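Local coordinates for protein PML (Homo sapiens, PDB 6IMQ), which probably builds nuclear bodies by self-association, its B1-box forming multimers, and is implicated in leukaemia when fused to RARA, at residues S18-L30 and W40-E51. Numbering follows the deposited sequence.
Sequences SADFWCFECEQLL and WFLKHEARPLAE. With ZN (zinc ion), chain I.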
ATOM      1  N   SER B  18     -10.162   2.089  12.349  1.00 37.20           N
ATOM      2  CA  SER B  18     -10.284   1.804  10.929  1.00 41.31           C
ATOM      3  C   SER B  18      -8.914   1.623  10.296  1.00 34.05           C
ATOM      4  O   SER B  18      -7.977   2.380  10.561  1.00 31.35           O
ATOM      5  CB  SER B  18     -11.049   2.926  10.230  1.00 50.52           C
ATOM      6  OG  SER B  18     -10.195   3.792   9.507  1.00 55.62           O
ATOM      7  N   ALA B  19      -8.799   0.592   9.467  1.00 32.88           N
ATOM      8  CA  ALA B  19      -7.533   0.284   8.826  1.00 31.13           C
ATOM      9  C   ALA B  19      -7.166   1.366   7.816  1.00 31.93           C
ATOM     10  O   ALA B  19      -8.029   2.007   7.207  1.00 32.09           O
ATOM     11  CB  ALA B  19      -7.586  -1.081   8.136  1.00 29.20           C
ATOM     12  N   ASP B  20      -5.864   1.583   7.670  1.00 30.44           N
ATOM     13  CA  ASP B  20      -5.355   2.536   6.694  1.00 31.29           C
ATOM     14  C   ASP B  20      -4.184   1.997   5.898  1.00 22.48           C
ATOM     15  O   ASP B  20      -3.811   2.610   4.893  1.00 19.39           O
ATOM     16  CB  ASP B  20      -4.929   3.833   7.383  1.00 44.15           C
ATOM     17  CG  ASP B  20      -6.096   4.588   7.971  1.00 55.42           C
ATOM     18  OD1 ASP B  20      -7.165   4.647   7.327  1.00 54.82           O
ATOM     19  OD2 ASP B  20      -5.935   5.123   9.085  1.00 65.14           O
ATOM     20  N   PHE B  21      -3.591   0.883   6.310  1.00 19.09           N
ATOM     21  CA  PHE B  21      -2.413   0.342   5.671  1.00 17.61           C
ATOM     22  C   PHE B  21      -2.544  -1.164   5.569  1.00 18.59           C
ATOM     23  O   PHE B  21      -3.262  -1.813   6.332  1.00 18.72           O
ATOM     24  CB  PHE B  21      -1.144   0.720   6.432  1.00 20.06           C
ATOM     25  CG  PHE B  21      -0.873   2.176   6.424  1.00 25.76           C
ATOM     26  CD1 PHE B  21      -1.486   3.018   7.334  1.00 29.44           C
ATOM     27  CD2 PHE B  21      -0.021   2.715   5.480  1.00 31.95           C
ATOM     28  CE1 PHE B  21      -1.239   4.372   7.312  1.00 35.11           C
ATOM     29  CE2 PHE B  21       0.234   4.064   5.448  1.00 36.05           C
ATOM     30  CZ  PHE B  21      -0.378   4.901   6.362  1.00 37.50           C
ATOM     31  N   TRP B  22      -1.870  -1.695   4.563  1.00 19.05           N
ATOM     32  CA  TRP B  22      -1.772  -3.123   4.315  1.00 22.60           C
ATOM     33  C   TRP B  22      -0.293  -3.449   4.256  1.00 24.44           C
ATOM     34  O   TRP B  22       0.461  -2.800   3.520  1.00 26.20           O
ATOM     35  CB  TRP B  22      -2.470  -3.516   3.020  1.00 24.55           C
ATOM     36  CG  TRP B  22      -2.209  -4.927   2.570  1.00 26.75           C
ATOM     37  CD1 TRP B  22      -1.399  -5.317   1.547  1.00 29.65           C
ATOM     38  CD2 TRP B  22      -2.774  -6.128   3.113  1.00 25.07           C
ATOM     39  NE1 TRP B  22      -1.424  -6.685   1.413  1.00 28.71           N
ATOM     40  CE2 TRP B  22      -2.263  -7.207   2.362  1.00 26.32           C
ATOM     41  CE3 TRP B  22      -3.664  -6.394   4.155  1.00 26.81           C
ATOM     42  CZ2 TRP B  22      -2.605  -8.529   2.629  1.00 25.82           C
ATOM     43  CZ3 TRP B  22      -4.006  -7.709   4.415  1.00 27.83           C
ATOM     44  CH2 TRP B  22      -3.480  -8.759   3.655  1.00 27.86           C
ATOM     45  N   CYS B  23       0.129  -4.423   5.040  1.00 23.55           N
ATOM     46  CA  CYS B  23       1.504  -4.886   5.000  1.00 24.66           C
ATOM     47  C   CYS B  23       1.584  -6.141   4.142  1.00 24.25           C
ATOM     48  O   CYS B  23       0.895  -7.132   4.413  1.00 21.81           O
ATOM     49  CB  CYS B  23       2.053  -5.166   6.393  1.00 27.27           C
ATOM     50  SG  CYS B  23       3.743  -5.733   6.240  1.00 27.12           S
ATOM     51  N   PHE B  24       2.452  -6.112   3.132  1.00 22.90           N
ATOM     52  CA  PHE B  24       2.562  -7.241   2.220  1.00 27.12           C
ATOM     53  C   PHE B  24       3.266  -8.437   2.852  1.00 32.14           C
ATOM     54  O   PHE B  24       3.002  -9.579   2.460  1.00 33.65           O
ATOM     55  CB  PHE B  24       3.293  -6.805   0.949  1.00 24.41           C
ATOM     56  CG  PHE B  24       2.512  -5.852   0.105  1.00 25.65           C
ATOM     57  CD1 PHE B  24       1.402  -6.291  -0.587  1.00 27.37           C
ATOM     58  CD2 PHE B  24       2.876  -4.518   0.001  1.00 26.35           C
ATOM     59  CE1 PHE B  24       0.667  -5.433  -1.368  1.00 28.55           C
ATOM     60  CE2 PHE B  24       2.146  -3.651  -0.784  1.00 27.18           C
ATOM     61  CZ  PHE B  24       1.035  -4.111  -1.470  1.00 28.74           C
ATOM     62  N   GLU B  25       4.154  -8.214   3.822  1.00 32.24           N
ATOM     63  CA  GLU B  25       4.854  -9.353   4.407  1.00 33.78           C
ATOM     64  C   GLU B  25       4.164  -9.894   5.657  1.00 30.90           C
ATOM     65  O   GLU B  25       4.166 -11.110   5.879  1.00 28.75           O
ATOM     66  CB  GLU B  25       6.305  -8.976   4.718  1.00 42.02           C
ATOM     67  CG  GLU B  25       7.209  -9.012   3.482  1.00 51.30           C
ATOM     68  CD  GLU B  25       7.811  -7.656   3.150  1.00 58.26           C
ATOM     69  OE1 GLU B  25       9.054  -7.543   3.147  1.00 60.26           O
ATOM     70  OE2 GLU B  25       7.041  -6.705   2.905  1.00 60.61           O
ATOM     71  N   CYS B  26       3.565  -9.026   6.479  1.00 31.88           N
ATOM     72  CA  CYS B  26       2.739  -9.527   7.572  1.00 32.85           C
ATOM     73  C   CYS B  26       1.397 -10.058   7.063  1.00 32.52           C
ATOM     74  O   CYS B  26       0.801 -10.931   7.700  1.00 45.04           O
ATOM     75  CB  CYS B  26       2.475  -8.433   8.613  1.00 31.10           C
ATOM     76  SG  CYS B  26       3.875  -7.756   9.523  1.00 36.26           S
ATOM     77  N   GLU B  27       0.897  -9.515   5.944  1.00 35.79           N
ATOM     78  CA  GLU B  27      -0.419  -9.878   5.388  1.00 40.66           C
ATOM     79  C   GLU B  27      -1.551  -9.359   6.280  1.00 29.66           C
ATOM     80  O   GLU B  27      -2.593 -10.000   6.437  1.00 25.16           O
ATOM     81  CB  GLU B  27      -0.531 -11.392   5.174  1.00 61.33           C
ATOM     82  CG  GLU B  27      -1.236 -12.176   6.297  1.00 78.53           C
ATOM     83  CD  GLU B  27      -0.736 -13.614   6.437  1.00 92.40           C
ATOM     84  OE1 GLU B  27       0.475 -13.796   6.678  1.00 97.46           O
ATOM     85  OE2 GLU B  27      -1.549 -14.561   6.316  1.00 97.57           O
ATOM     86  N   GLN B  28      -1.354  -8.177   6.856  1.00 26.63           N
ATOM     87  CA  GLN B  28      -2.268  -7.672   7.865  1.00 29.75           C
ATOM     88  C   GLN B  28      -2.648  -6.223   7.608  1.00 25.37           C
ATOM     89  O   GLN B  28      -1.905  -5.457   6.987  1.00 24.29           O
ATOM     90  CB  GLN B  28      -1.669  -7.774   9.275  1.00 40.69           C
ATOM     91  CG  GLN B  28      -1.866  -9.096   9.952  1.00 53.78           C
ATOM     92  CD  GLN B  28      -1.107  -9.191  11.258  1.00 62.94           C
ATOM     93  OE1 GLN B  28      -0.608  -8.192  11.774  1.00 62.52           O
ATOM     94  NE2 GLN B  28      -1.006 -10.397  11.794  1.00 69.41           N
ATOM     95  N   LEU B  29      -3.817  -5.857   8.125  1.00 23.70           N
ATOM     96  CA  LEU B  29      -4.320  -4.492   8.080  1.00 23.44           C
ATOM     97  C   LEU B  29      -3.942  -3.733   9.343  1.00 20.65           C
ATOM     98  O   LEU B  29      -4.006  -4.280  10.450  1.00 19.66           O
ATOM     99  CB  LEU B  29      -5.839  -4.502   7.931  1.00 26.24           C
ATOM    100  CG  LEU B  29      -6.414  -5.038   6.620  1.00 27.46           C
ATOM    101  CD1 LEU B  29      -7.890  -5.363   6.782  1.00 30.47           C
ATOM    102  CD2 LEU B  29      -6.183  -4.016   5.529  1.00 23.99           C
ATOM    103  N   LEU B  30      -3.571  -2.461   9.177  1.00 19.71           N
ATOM    104  CA  LEU B  30      -3.171  -1.647  10.314  1.00 22.23           C
ATOM    105  C   LEU B  30      -3.738  -0.239  10.216  1.00 22.18           C
ATOM    106  O   LEU B  30      -3.864   0.329   9.127  1.00 21.06           O
ATOM    107  CB  LEU B  30      -1.646  -1.551  10.432  1.00 21.57           C
ATOM    108  CG  LEU B  30      -0.891  -2.853  10.665  1.00 26.21           C
ATOM    109  CD1 LEU B  30       0.596  -2.616  10.470  1.00 27.61           C
ATOM    110  CD2 LEU B  30      -1.181  -3.385  12.049  1.00 29.27           C
ATOM    111  N   TRP B  40       8.577   1.389  12.686  1.00 26.61           N
ATOM    112  CA  TRP B  40       9.736   1.548  13.557  1.00 22.10           C
ATOM    113  C   TRP B  40      10.418   0.207  13.801  1.00 21.28           C
ATOM    114  O   TRP B  40      11.642   0.083  13.672  1.00 23.30           O
ATOM    115  CB  TRP B  40       9.300   2.177  14.873  1.00 17.57           C
ATOM    116  CG  TRP B  40      10.435   2.395  15.790  1.00 21.06           C
ATOM    117  CD1 TRP B  40      10.884   1.551  16.769  1.00 23.12           C
ATOM    118  CD2 TRP B  40      11.281   3.541  15.825  1.00 22.99           C
ATOM    119  NE1 TRP B  40      11.970   2.111  17.411  1.00 24.32           N
ATOM    120  CE2 TRP B  40      12.230   3.334  16.848  1.00 26.58           C
ATOM    121  CE3 TRP B  40      11.327   4.730  15.085  1.00 25.82           C
ATOM    122  CZ2 TRP B  40      13.216   4.264  17.151  1.00 29.59           C
ATOM    123  CZ3 TRP B  40      12.306   5.659  15.390  1.00 30.14           C
ATOM    124  CH2 TRP B  40      13.241   5.419  16.413  1.00 31.72           C
ATOM    125  N   PHE B  41       9.632  -0.822  14.094  1.00 21.45           N
ATOM    126  CA  PHE B  41      10.165  -2.093  14.555  1.00 24.16           C
ATOM    127  C   PHE B  41      10.431  -3.093  13.446  1.00 24.79           C
ATOM    128  O   PHE B  41      11.197  -4.034  13.662  1.00 26.89           O
ATOM    129  CB  PHE B  41       9.195  -2.709  15.562  1.00 23.69           C
ATOM    130  CG  PHE B  41       9.121  -1.957  16.844  1.00 23.63           C
ATOM    131  CD1 PHE B  41      10.238  -1.865  17.645  1.00 25.87           C
ATOM    132  CD2 PHE B  41       7.952  -1.352  17.255  1.00 19.84           C
ATOM    133  CE1 PHE B  41      10.203  -1.180  18.835  1.00 25.54           C
ATOM    134  CE2 PHE B  41       7.904  -0.667  18.453  1.00 20.78           C
ATOM    135  CZ  PHE B  41       9.036  -0.577  19.241  1.00 23.12           C
ATOM    136  N   LEU B  42       9.837  -2.915  12.274  1.00 29.33           N
ATOM    137  CA  LEU B  42      10.011  -3.845  11.170  1.00 26.76           C
ATOM    138  C   LEU B  42      10.337  -3.057   9.912  1.00 29.32           C
ATOM    139  O   LEU B  42      10.067  -1.859   9.821  1.00 29.56           O
ATOM    140  CB  LEU B  42       8.753  -4.708  10.965  1.00 26.01           C
ATOM    141  CG  LEU B  42       8.370  -5.538  12.191  1.00 28.50           C
ATOM    142  CD1 LEU B  42       6.911  -5.968  12.174  1.00 28.72           C
ATOM    143  CD2 LEU B  42       9.271  -6.779  12.302  1.00 31.71           C
ATOM    144  N   LYS B  43      10.946  -3.736   8.950  1.00 32.98           N
ATOM    145  CA  LYS B  43      11.194  -3.166   7.625  1.00 39.86           C
ATOM    146  C   LYS B  43      10.467  -4.063   6.621  1.00 36.48           C
ATOM    147  O   LYS B  43      11.049  -4.993   6.060  1.00 35.31           O
ATOM    148  CB  LYS B  43      12.700  -3.031   7.319  1.00 49.27           C
ATOM    149  CG  LYS B  43      13.582  -4.205   7.718  1.00 54.89           C
ATOM    150  CD  LYS B  43      14.511  -3.852   8.887  1.00 60.69           C
ATOM    151  CE  LYS B  43      15.989  -3.801   8.481  1.00 65.45           C
ATOM    152  NZ  LYS B  43      16.717  -5.095   8.662  1.00 65.48           N
ATOM    153  N   HIS B  44       9.181  -3.780   6.412  1.00 36.17           N
ATOM    154  CA  HIS B  44       8.329  -4.557   5.525  1.00 33.68           C
ATOM    155  C   HIS B  44       7.787  -3.672   4.410  1.00 36.17           C
ATOM    156  O   HIS B  44       7.498  -2.490   4.628  1.00 36.97           O
ATOM    157  CB  HIS B  44       7.141  -5.168   6.282  1.00 30.48           C
ATOM    158  CG  HIS B  44       7.500  -6.320   7.171  1.00 32.46           C
ATOM    159  ND1 HIS B  44       6.566  -6.965   7.954  1.00 37.86           N
ATOM    160  CD2 HIS B  44       8.676  -6.953   7.393  1.00 33.65           C
ATOM    161  CE1 HIS B  44       7.152  -7.940   8.624  1.00 32.61           C
ATOM    162  NE2 HIS B  44       8.432  -7.956   8.303  1.00 32.71           N
ATOM    163  N   GLU B  45       7.648  -4.246   3.215  1.00 36.37           N
ATOM    164  CA  GLU B  45       6.870  -3.596   2.170  1.00 39.16           C
ATOM    165  C   GLU B  45       5.420  -3.476   2.617  1.00 31.13           C
ATOM    166  O   GLU B  45       4.808  -4.458   3.049  1.00 25.89           O
ATOM    167  CB  GLU B  45       6.938  -4.395   0.873  1.00 51.12           C
ATOM    168  CG  GLU B  45       8.030  -4.003  -0.087  1.00 67.48           C
ATOM    169  CD  GLU B  45       7.818  -4.633  -1.451  1.00 83.36           C
ATOM    170  OE1 GLU B  45       7.736  -5.880  -1.533  1.00 88.56           O
ATOM    171  OE2 GLU B  45       7.710  -3.881  -2.441  1.00 90.72           O
ATOM    172  N   ALA B  46       4.861  -2.280   2.491  1.00 29.99           N
ATOM    173  CA  ALA B  46       3.479  -2.045   2.885  1.00 28.53           C
ATOM    174  C   ALA B  46       2.963  -0.878   2.072  1.00 32.34           C
ATOM    175  O   ALA B  46       3.737  -0.119   1.475  1.00 37.41           O
ATOM    176  CB  ALA B  46       3.351  -1.769   4.386  1.00 23.60           C
ATOM    177  N   ARG B  47       1.650  -0.720   2.070  1.00 29.51           N
ATOM    178  CA  ARG B  47       1.079   0.349   1.283  1.00 30.44           C
ATOM    179  C   ARG B  47      -0.130   0.972   1.958  1.00 26.21           C
ATOM    180  O   ARG B  47      -0.856   0.299   2.702  1.00 23.75           O
ATOM    181  CB  ARG B  47       0.665  -0.160  -0.104  1.00 31.00           C
ATOM    182  CG  ARG B  47      -0.577  -1.018  -0.099  1.00 28.65           C
ATOM    183  CD  ARG B  47      -1.272  -0.729  -1.401  1.00 28.76           C
ATOM    184  NE  ARG B  47      -2.241  -1.707  -1.845  1.00 28.01           N
ATOM    185  CZ  ARG B  47      -3.534  -1.437  -1.976  1.00 29.43           C
ATOM    186  NH1 ARG B  47      -4.003  -0.232  -1.673  1.00 28.27           N
ATOM    187  NH2 ARG B  47      -4.356  -2.372  -2.413  1.00 33.21           N
ATOM    188  N   PRO B  48      -0.376   2.252   1.693  1.00 27.41           N
ATOM    189  CA  PRO B  48      -1.672   2.834   2.046  1.00 27.02           C
ATOM    190  C   PRO B  48      -2.784   2.096   1.324  1.00 25.79           C
ATOM    191  O   PRO B  48      -2.593   1.544   0.240  1.00 26.00           O
ATOM    192  CB  PRO B  48      -1.558   4.289   1.572  1.00 30.90           C
ATOM    193  CG  PRO B  48      -0.058   4.542   1.453  1.00 34.45           C
ATOM    194  CD  PRO B  48       0.505   3.218   1.009  1.00 32.31           C
ATOM    195  N   LEU B  49      -3.951   2.070   1.951  1.00 25.34           N
ATOM    196  CA  LEU B  49      -5.153   1.590   1.292  1.00 28.67           C
ATOM    197  C   LEU B  49      -5.752   2.734   0.485  1.00 36.07           C
ATOM    198  O   LEU B  49      -5.683   3.897   0.891  1.00 41.41           O
ATOM    199  CB  LEU B  49      -6.161   1.067   2.310  1.00 25.79           C
ATOM    200  CG  LEU B  49      -5.755  -0.220   3.023  1.00 25.85           C
ATOM    201  CD1 LEU B  49      -6.786  -0.434   4.150  1.00 31.36           C
ATOM    202  CD2 LEU B  49      -5.687  -1.423   2.142  1.00 20.85           C
ATOM    203  N   ALA B  50      -6.312   2.403  -0.675  1.00 39.78           N
ATOM    204  CA  ALA B  50      -7.046   3.404  -1.435  1.00 49.59           C
ATOM    205  C   ALA B  50      -8.147   3.981  -0.553  1.00 58.14           C
ATOM    206  O   ALA B  50      -8.776   3.265   0.229  1.00 55.07           O
ATOM    207  CB  ALA B  50      -7.633   2.792  -2.706  1.00 50.62           C
ATOM    208  N   GLU B  51      -8.351   5.290  -0.649  1.00 68.57           N
ATOM    209  CA  GLU B  51      -9.374   5.956   0.159  1.00 73.78           C
ATOM    210  C   GLU B  51     -10.756   5.624  -0.396  1.00 71.30           C
ATOM    211  O   GLU B  51     -11.701   6.393  -0.252  1.00 70.35           O
ATOM    212  CB  GLU B  51      -9.135   7.464   0.188  1.00 81.44           C
ATOM    213  CG  GLU B  51      -7.926   7.871   1.037  1.00 83.98           C
ATOM    214  CD  GLU B  51      -7.484   9.301   0.791  1.00 85.67           C
ATOM    215  OE1 GLU B  51      -8.335  10.212   0.841  1.00 84.94           O
ATOM    216  OE2 GLU B  51      -6.280   9.512   0.538  1.00 87.57           O
TER
HETATM  217 ZN    ZN I 203       4.685  -6.116   8.331  1.00 34.10          ZN
HETATM  218  O   HOH W   1      -5.424   5.049   3.625  1.00 48.22           O
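Asp20 O is gripped twice: Leu49 N donates to it over 3.0 Å, from above the carbonyl plane, and a water that also donates to Leu49 O gives it a second hydrogen. Next along the ladder, Trp22 and Arg47 exchange two nearly straight backbone bonds, and Phe24 N donates to Glu45 O. Strands 21-23 and 46-48 thus run antiparallel at 164° in the small three-stranded sheet of a B-box zinc finger, 21-23 between 28-30 and 46-48. One of its two zinc ions is held across the contact by Cys23 SG, Cys26 SG and His44 ND1 (2.1 Å), with His38 of helix 32-41 as fourth ligand. With CG beside its backbone N (chi1 -73°), the His44 ring is directed at the metal and sandwiched, Leu42 CB over one face and Glu25 CB 3.8 Å above the other. Cys26 N donates almost linearly to Cys23 SG. Phe24 CZ lies 3.7 Å from Arg47 CG and meets the guanidinium at its edge; an alanine here would probably open a gap between Trp22 CD1, over one ring face, and the Arg47 methylenes. Arg47 NH1 bonds Pro48 O on a lone pair and Gln4 of the second subunit. Leu49 also sets CD1 against Leu29 CD2 (3.9 Å) and CD2 against Trp22 CB.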